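Local coordinates for protein extracellular ligand-binding receptor (Sphaerobacter thermophilus, PDB 4ZPJ) that probably captures a small ligand outside the cell membrane as the substrate-binding component of an ABC transporter, and binds zinc ions, at residues Val196-Asp201 / Gln234-Tyr239; Asp225-Pro230 / Gln241-Ala246. All blocks are in the same frame, centred on the assembly; numbering follows the deposited sequence.

Overall arrangement
Both contacts join helix 237-246 to the parallel sheet of one lobe of a leucine-binding-protein type fold. Their centres lie about 6 Å apart. Contact 1 sets the start of the helix and the loop before it against strand 194-200. Contact 2 sets the later turns of the same helix against strand 222-229, the edge of the sheet within the chain. The two strands are neighbours: Leu197 O lies 2.8 Å from Val227 N and His198 ND1 2.7 Å from Val227 O, both probable hydrogen bonds. Tyr239 OH of contact 1 also packs on Pro230 CD of contact 2, at 3.4 Å. Asp201, Asp235 and Glu244 bind three different zinc ions around this region.

Contact 1. Residues Val196-Asp201 / Gln234-Tyr239; sequences VLHAAD and QDFGPY. With ZN (zinc ion), chain G; ZN (zinc ion), chain F.
His198 and Tyr239 make the closest backbone approach, with their CA atoms 8.7 Å apart. Val196-Ala200 is part of an inner parallel strand of a periplasmic-binding-protein lobe. Gln234-Phe236 is loop and leads into helix 237-246. Side chains alone bridge the two, and they bury a modest 80 Å². The His198 ring does the bridging. Its CG lies anti to the backbone N (chi1 164°), which carries the ring across to Phe236 and Tyr239. Phe236 CE1 sits at the imidazole edge, near its plane, 4.3 Å from His198 NE2. Tyr239 CB approaches His198 CE1 obliquely at 4.5 Å, while the phenol turns away. Both imidazole nitrogens are satisfied: ND1 bonds to Val227 O and NE2 to His257 NE2. These two bonds fix the rotation of the buried ring, which also stacks on Phe266. In the turn that leads into the helix, Asp235 OD1 caps Gly237 N through a weak bond of 3.0 Å, and OD2 binds a zinc ion. Another zinc lies at the strand's end, held by Asp201, His206 and two waters. Asp201 uses one oxygen there: OD1 is 2.0 Å from the metal and OD2 is 3.5 Å from it.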
loop_
_atom_site.group_PDB
_atom_site.type_symbol
_atom_site.label_atom_id
_atom_site.label_comp_id
_atom_site.label_asym_id
_atom_site.label_seq_id
_atom_site.Cartn_x
_atom_site.Cartn_y
_atom_site.Cartn_z
ATOM N N VAL A 196 17.936 -14.522 -3.905
ATOM C CA VAL A 196 18.421 -13.277 -4.487
ATOM C C VAL A 196 17.324 -12.237 -4.430
ATOM O O VAL A 196 16.130 -12.543 -4.663
ATOM C CB VAL A 196 18.801 -13.442 -5.966
ATOM C CG1 VAL A 196 19.223 -12.125 -6.604
ATOM C CG2 VAL A 196 19.952 -14.413 -6.090
ATOM N N LEU A 197 17.724 -11.002 -4.151
ATOM C CA LEU A 197 16.791 -9.888 -4.083
ATOM C C LEU A 197 17.065 -8.890 -5.191
ATOM O O LEU A 197 18.212 -8.605 -5.507
ATOM C CB LEU A 197 16.940 -9.161 -2.752
ATOM C CG LEU A 197 16.796 -9.922 -1.449
ATOM C CD1 LEU A 197 16.814 -8.943 -0.276
ATOM C CD2 LEU A 197 15.488 -10.686 -1.491
ATOM N N HIS A 198 16.006 -8.318 -5.729
ATOM C CA HIS A 198 16.133 -7.334 -6.733
ATOM C C HIS A 198 15.119 -6.244 -6.573
ATOM O O HIS A 198 13.965 -6.533 -6.277
ATOM C CB HIS A 198 15.959 -7.999 -8.099
ATOM C CG HIS A 198 15.708 -7.037 -9.197
ATOM N ND1 HIS A 198 16.687 -6.199 -9.670
ATOM C CD2 HIS A 198 14.589 -6.756 -9.904
ATOM C CE1 HIS A 198 16.200 -5.477 -10.656
ATOM N NE2 HIS A 198 14.925 -5.782 -10.807
ATOM N N ALA A 199 15.534 -4.992 -6.748
ATOM C CA ALA A 199 14.602 -3.869 -6.728
ATOM C C ALA A 199 15.001 -2.721 -7.575
ATOM O O ALA A 199 16.182 -2.528 -7.861
ATOM C CB ALA A 199 14.434 -3.348 -5.316
ATOM N N ALA A 200 14.011 -1.901 -7.911
ATOM C CA ALA A 200 14.280 -0.593 -8.473
ATOM C C ALA A 200 15.064 0.178 -7.427
ATOM O O ALA A 200 14.832 0.008 -6.221
ATOM C CB ALA A 200 12.983 0.131 -8.779
ATOM N N ASP A 201 15.967 1.021 -7.880
ATOM C CA ASP A 201 16.917 1.695 -6.999
ATOM C C ASP A 201 16.341 2.990 -6.490
ATOM O O ASP A 201 16.679 4.087 -6.991
ATOM C CB ASP A 201 18.210 2.017 -7.761
ATOM C CG ASP A 201 19.388 2.378 -6.831
ATOM O OD1 ASP A 201 19.169 2.545 -5.592
ATOM O OD2 ASP A 201 20.538 2.457 -7.354
ATOM N N GLN A 234 14.936 0.275 -19.214
ATOM C CA GLN A 234 14.267 -0.185 -20.397
ATOM C C GLN A 234 14.699 -1.631 -20.715
ATOM O O GLN A 234 13.866 -2.510 -20.933
ATOM C CB GLN A 234 14.678 0.734 -21.540
ATOM C CG GLN A 234 13.537 1.093 -22.456
ATOM C CD GLN A 234 12.560 2.048 -21.809
ATOM O OE1 GLN A 234 12.951 2.954 -21.073
ATOM N NE2 GLN A 234 11.283 1.848 -22.075
ATOM N N ASP A 235 16.013 -1.856 -20.727
ATOM C CA ASP A 235 16.612 -3.177 -20.998
ATOM C C ASP A 235 16.948 -3.788 -19.653
ATOM O O ASP A 235 17.906 -3.376 -19.010
ATOM C CB ASP A 235 17.924 -3.055 -21.878
ATOM C CG ASP A 235 18.526 -4.453 -22.309
ATOM O OD1 ASP A 235 17.871 -5.499 -21.943
ATOM O OD2 ASP A 235 19.647 -4.538 -23.025
ATOM N N PHE A 236 16.195 -4.792 -19.237
ATOM C CA PHE A 236 16.496 -5.478 -17.949
ATOM C C PHE A 236 17.525 -6.623 -18.152
ATOM O O PHE A 236 18.091 -7.131 -17.180
ATOM C CB PHE A 236 15.228 -5.949 -17.211
ATOM C CG PHE A 236 14.593 -4.875 -16.368
ATOM C CD1 PHE A 236 15.152 -4.499 -15.153
ATOM C CD2 PHE A 236 13.447 -4.214 -16.791
ATOM C CE1 PHE A 236 14.588 -3.480 -14.397
ATOM C CE2 PHE A 236 12.863 -3.204 -16.020
ATOM C CZ PHE A 236 13.432 -2.838 -14.828
ATOM N N GLY A 237 17.752 -7.004 -19.408
ATOM C CA GLY A 237 18.873 -7.920 -19.812
ATOM C C GLY A 237 20.057 -7.994 -18.851
ATOM O O GLY A 237 20.353 -9.041 -18.301
ATOM N N PRO A 238 20.732 -6.865 -18.617
ATOM C CA PRO A 238 21.955 -6.965 -17.816
ATOM C C PRO A 238 21.650 -7.362 -16.389
ATOM O O PRO A 238 22.353 -8.194 -15.834
ATOM C CB PRO A 238 22.565 -5.546 -17.910
ATOM C CG PRO A 238 21.962 -4.963 -19.171
ATOM C CD PRO A 238 20.538 -5.500 -19.131
ATOM N N TYR A 239 20.581 -6.813 -15.822
ATOM C CA TYR A 239 20.217 -7.101 -14.424
ATOM C C TYR A 239 19.731 -8.529 -14.288
ATOM O O TYR A 239 19.995 -9.151 -13.298
ATOM C CB TYR A 239 19.194 -6.097 -13.920
ATOM C CG TYR A 239 19.722 -4.713 -14.146
ATOM C CD1 TYR A 239 20.673 -4.170 -13.284
ATOM C CD2 TYR A 239 19.371 -3.990 -15.276
ATOM C CE1 TYR A 239 21.234 -2.920 -13.536
ATOM C CE2 TYR A 239 19.931 -2.735 -15.541
ATOM C CZ TYR A 239 20.856 -2.201 -14.666
ATOM O OH TYR A 239 21.413 -0.970 -14.917
HETATM ZN ZN ZN G . 20.081 2.878 -3.893
HETATM ZN ZN ZN F . 20.097 -6.162 -23.715
HETATM O O HOH W 1 19.037 4.822 -3.508
HETATM O O HOH W 2 21.575 1.675 -4.447
#

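Contact 2. Residues Asp225-Pro230 / Gln241-Ala246; sequences DEVVAP and QRIEQA. With ZN (zinc ion), chain J.
Val227 and Ile243 meet within a beta-alpha-beta crossover, in which strand 222-229 leads through helix 237-246 to strand 252-256. The strand and helix run antiparallel, as this connection requires. Their local axes are 9.1 Å apart, and their directions differ by 176°. The shared surface is 176 Å², and the closest pairs are all carbon to carbon.

Val227 carries the middle of the contact. Both of its methyls lie near Arg242 CB. CG1, anti to the backbone N (chi1 -177°), is 4.3 Å from Arg242 CB. Val227 CG2 also meets Ile243 CG1, at 4.3 Å. Arg242 therefore contributes the base of its side chain, not its guanidinium group. Ile243 does not point straight at the strand, and its CG1 makes the touch.

One turn further along, Ala246 CB touches Asp225 CB at 3.9 Å. This is the closest touch between the two residues. The OD1 of Asp225 accepts a weak bond from Glu226 N.

Glu244 is on another side of the helix, and its chain is extended beyond CG. Its carboxylate grips a zinc ion lopsidedly, with Glu244 OE1 close at 2.0 Å and a long second bond from OE2 at 2.7 Å. A water also binds this metal.

The strand alternates between two layers. Val227 faces helix 237-246, whereas Glu226 points away from it and forms a salt bridge with Arg213 of helix 203-218. Val228 packs on Met209 of that second helix. Helix 237-246 also reaches past the edge strand: Ile243 touches His198 and Ala246 touches Val196, both on strand 194-200, which lies between the two strands that the crossover connects.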
loop_
_atom_site.group_PDB
_atom_site.type_symbol
_atom_site.label_atom_id
_atom_site.label_comp_id
_atom_site.label_asym_id
_atom_site.label_seq_id
_atom_site.Cartn_x
_atom_site.Cartn_y
_atom_site.Cartn_z
ATOM N N ASP A 225 22.633 -12.284 -2.675
ATOM C CA ASP A 225 22.998 -11.017 -3.370
ATOM C C ASP A 225 21.803 -10.111 -3.487
ATOM O O ASP A 225 20.684 -10.587 -3.410
ATOM C CB ASP A 225 23.563 -11.252 -4.796
ATOM C CG ASP A 225 24.505 -10.091 -5.280
ATOM O OD1 ASP A 225 24.445 -9.009 -4.670
ATOM O OD2 ASP A 225 25.317 -10.245 -6.243
ATOM N N GLU A 226 22.061 -8.808 -3.649
ATOM C CA GLU A 226 21.048 -7.791 -3.960
ATOM C C GLU A 226 21.445 -7.166 -5.286
ATOM O O GLU A 226 22.584 -6.754 -5.461
ATOM C CB GLU A 226 21.019 -6.680 -2.903
ATOM C CG GLU A 226 20.840 -7.136 -1.448
ATOM C CD GLU A 226 20.640 -5.971 -0.452
ATOM O OE1 GLU A 226 20.522 -6.249 0.772
ATOM O OE2 GLU A 226 20.607 -4.776 -0.859
ATOM N N VAL A 227 20.502 -7.110 -6.217
ATOM C CA VAL A 227 20.697 -6.470 -7.485
ATOM C C VAL A 227 19.672 -5.346 -7.666
ATOM O O VAL A 227 18.432 -5.520 -7.657
ATOM C CB VAL A 227 20.576 -7.457 -8.663
ATOM C CG1 VAL A 227 20.871 -6.749 -9.994
ATOM C CG2 VAL A 227 21.534 -8.628 -8.492
ATOM N N VAL A 228 20.207 -4.185 -7.908
ATOM C CA VAL A 228 19.420 -3.017 -8.044
ATOM C C VAL A 228 19.512 -2.474 -9.482
ATOM O O VAL A 228 20.541 -2.621 -10.154
ATOM C CB VAL A 228 19.886 -2.075 -6.956
ATOM C CG1 VAL A 228 20.123 -0.692 -7.479
ATOM C CG2 VAL A 228 18.886 -2.144 -5.796
ATOM N N ALA A 229 18.411 -1.894 -9.961
ATOM C CA ALA A 229 18.321 -1.355 -11.315
ATOM C C ALA A 229 17.771 0.058 -11.255
ATOM O O ALA A 229 16.853 0.271 -10.492
ATOM C CB ALA A 229 17.408 -2.235 -12.143
ATOM N N PRO A 230 18.342 1.032 -12.030
ATOM C CA PRO A 230 17.798 2.399 -11.885
ATOM C C PRO A 230 16.320 2.489 -12.199
ATOM O O PRO A 230 15.795 1.720 -13.007
ATOM C CB PRO A 230 18.568 3.222 -12.923
ATOM C CG PRO A 230 19.784 2.412 -13.271
ATOM C CD PRO A 230 19.416 0.962 -13.033
ATOM N N GLN A 241 20.761 -11.013 -16.263
ATOM C CA GLN A 241 21.975 -11.804 -16.292
ATOM C C GLN A 241 22.614 -11.832 -14.882
ATOM O O GLN A 241 22.933 -12.901 -14.383
ATOM C CB GLN A 241 22.910 -11.369 -17.453
ATOM C CG GLN A 241 22.515 -12.065 -18.773
ATOM C CD GLN A 241 23.293 -11.634 -20.027
ATOM O OE1 GLN A 241 22.993 -12.097 -21.138
ATOM N NE2 GLN A 241 24.306 -10.770 -19.856
ATOM N N ARG A 242 22.710 -10.699 -14.202
ATOM C CA ARG A 242 23.304 -10.710 -12.864
ATOM C C ARG A 242 22.489 -11.545 -11.907
ATOM O O ARG A 242 23.047 -12.288 -11.072
ATOM C CB ARG A 242 23.486 -9.301 -12.307
ATOM C CG ARG A 242 24.266 -8.392 -13.260
ATOM C CD ARG A 242 24.821 -7.121 -12.622
ATOM N NE ARG A 242 25.015 -6.068 -13.632
ATOM C CZ ARG A 242 25.441 -4.823 -13.391
ATOM N NH1 ARG A 242 25.576 -3.964 -14.409
ATOM N NH2 ARG A 242 25.743 -4.427 -12.153
ATOM N N ILE A 243 21.164 -11.453 -12.019
ATOM C CA ILE A 243 20.315 -12.261 -11.179
ATOM C C ILE A 243 20.583 -13.715 -11.488
ATOM O O ILE A 243 20.746 -14.492 -10.563
ATOM C CB ILE A 243 18.817 -11.945 -11.360
ATOM C CG1 ILE A 243 18.513 -10.544 -10.807
ATOM C CG2 ILE A 243 17.959 -13.026 -10.711
ATOM C CD1 ILE A 243 17.210 -9.938 -11.293
ATOM N N GLU A 244 20.640 -14.086 -12.760
ATOM C CA GLU A 244 20.874 -15.474 -13.125
ATOM C C GLU A 244 22.089 -16.007 -12.411
ATOM O O GLU A 244 22.102 -17.135 -11.939
ATOM C CB GLU A 244 21.132 -15.666 -14.639
ATOM C CG GLU A 244 20.841 -17.119 -15.062
ATOM C CD GLU A 244 21.515 -17.578 -16.326
ATOM O OE1 GLU A 244 22.118 -16.738 -17.032
ATOM O OE2 GLU A 244 21.406 -18.791 -16.635
ATOM N N GLN A 245 23.136 -15.210 -12.393
ATOM C CA GLN A 245 24.424 -15.679 -11.895
ATOM C C GLN A 245 24.413 -15.848 -10.402
ATOM O O GLN A 245 24.922 -16.814 -9.883
ATOM C CB GLN A 245 25.496 -14.668 -12.207
ATOM C CG GLN A 245 26.531 -15.105 -13.227
ATOM C CD GLN A 245 27.646 -14.089 -13.241
ATOM O OE1 GLN A 245 27.575 -13.103 -12.490
ATOM N NE2 GLN A 245 28.669 -14.292 -14.088
ATOM N N ALA A 246 23.866 -14.866 -9.699
ATOM C CA ALA A 246 23.706 -14.989 -8.275
ATOM C C ALA A 246 22.866 -16.232 -7.961
ATOM O O ALA A 246 23.182 -16.997 -7.029
ATOM C CB ALA A 246 23.078 -13.748 -7.706
HETATM ZN ZN ZN J . 21.670 -17.279 -18.866
HETATM O O HOH W 3 19.293 -17.842 -19.531
#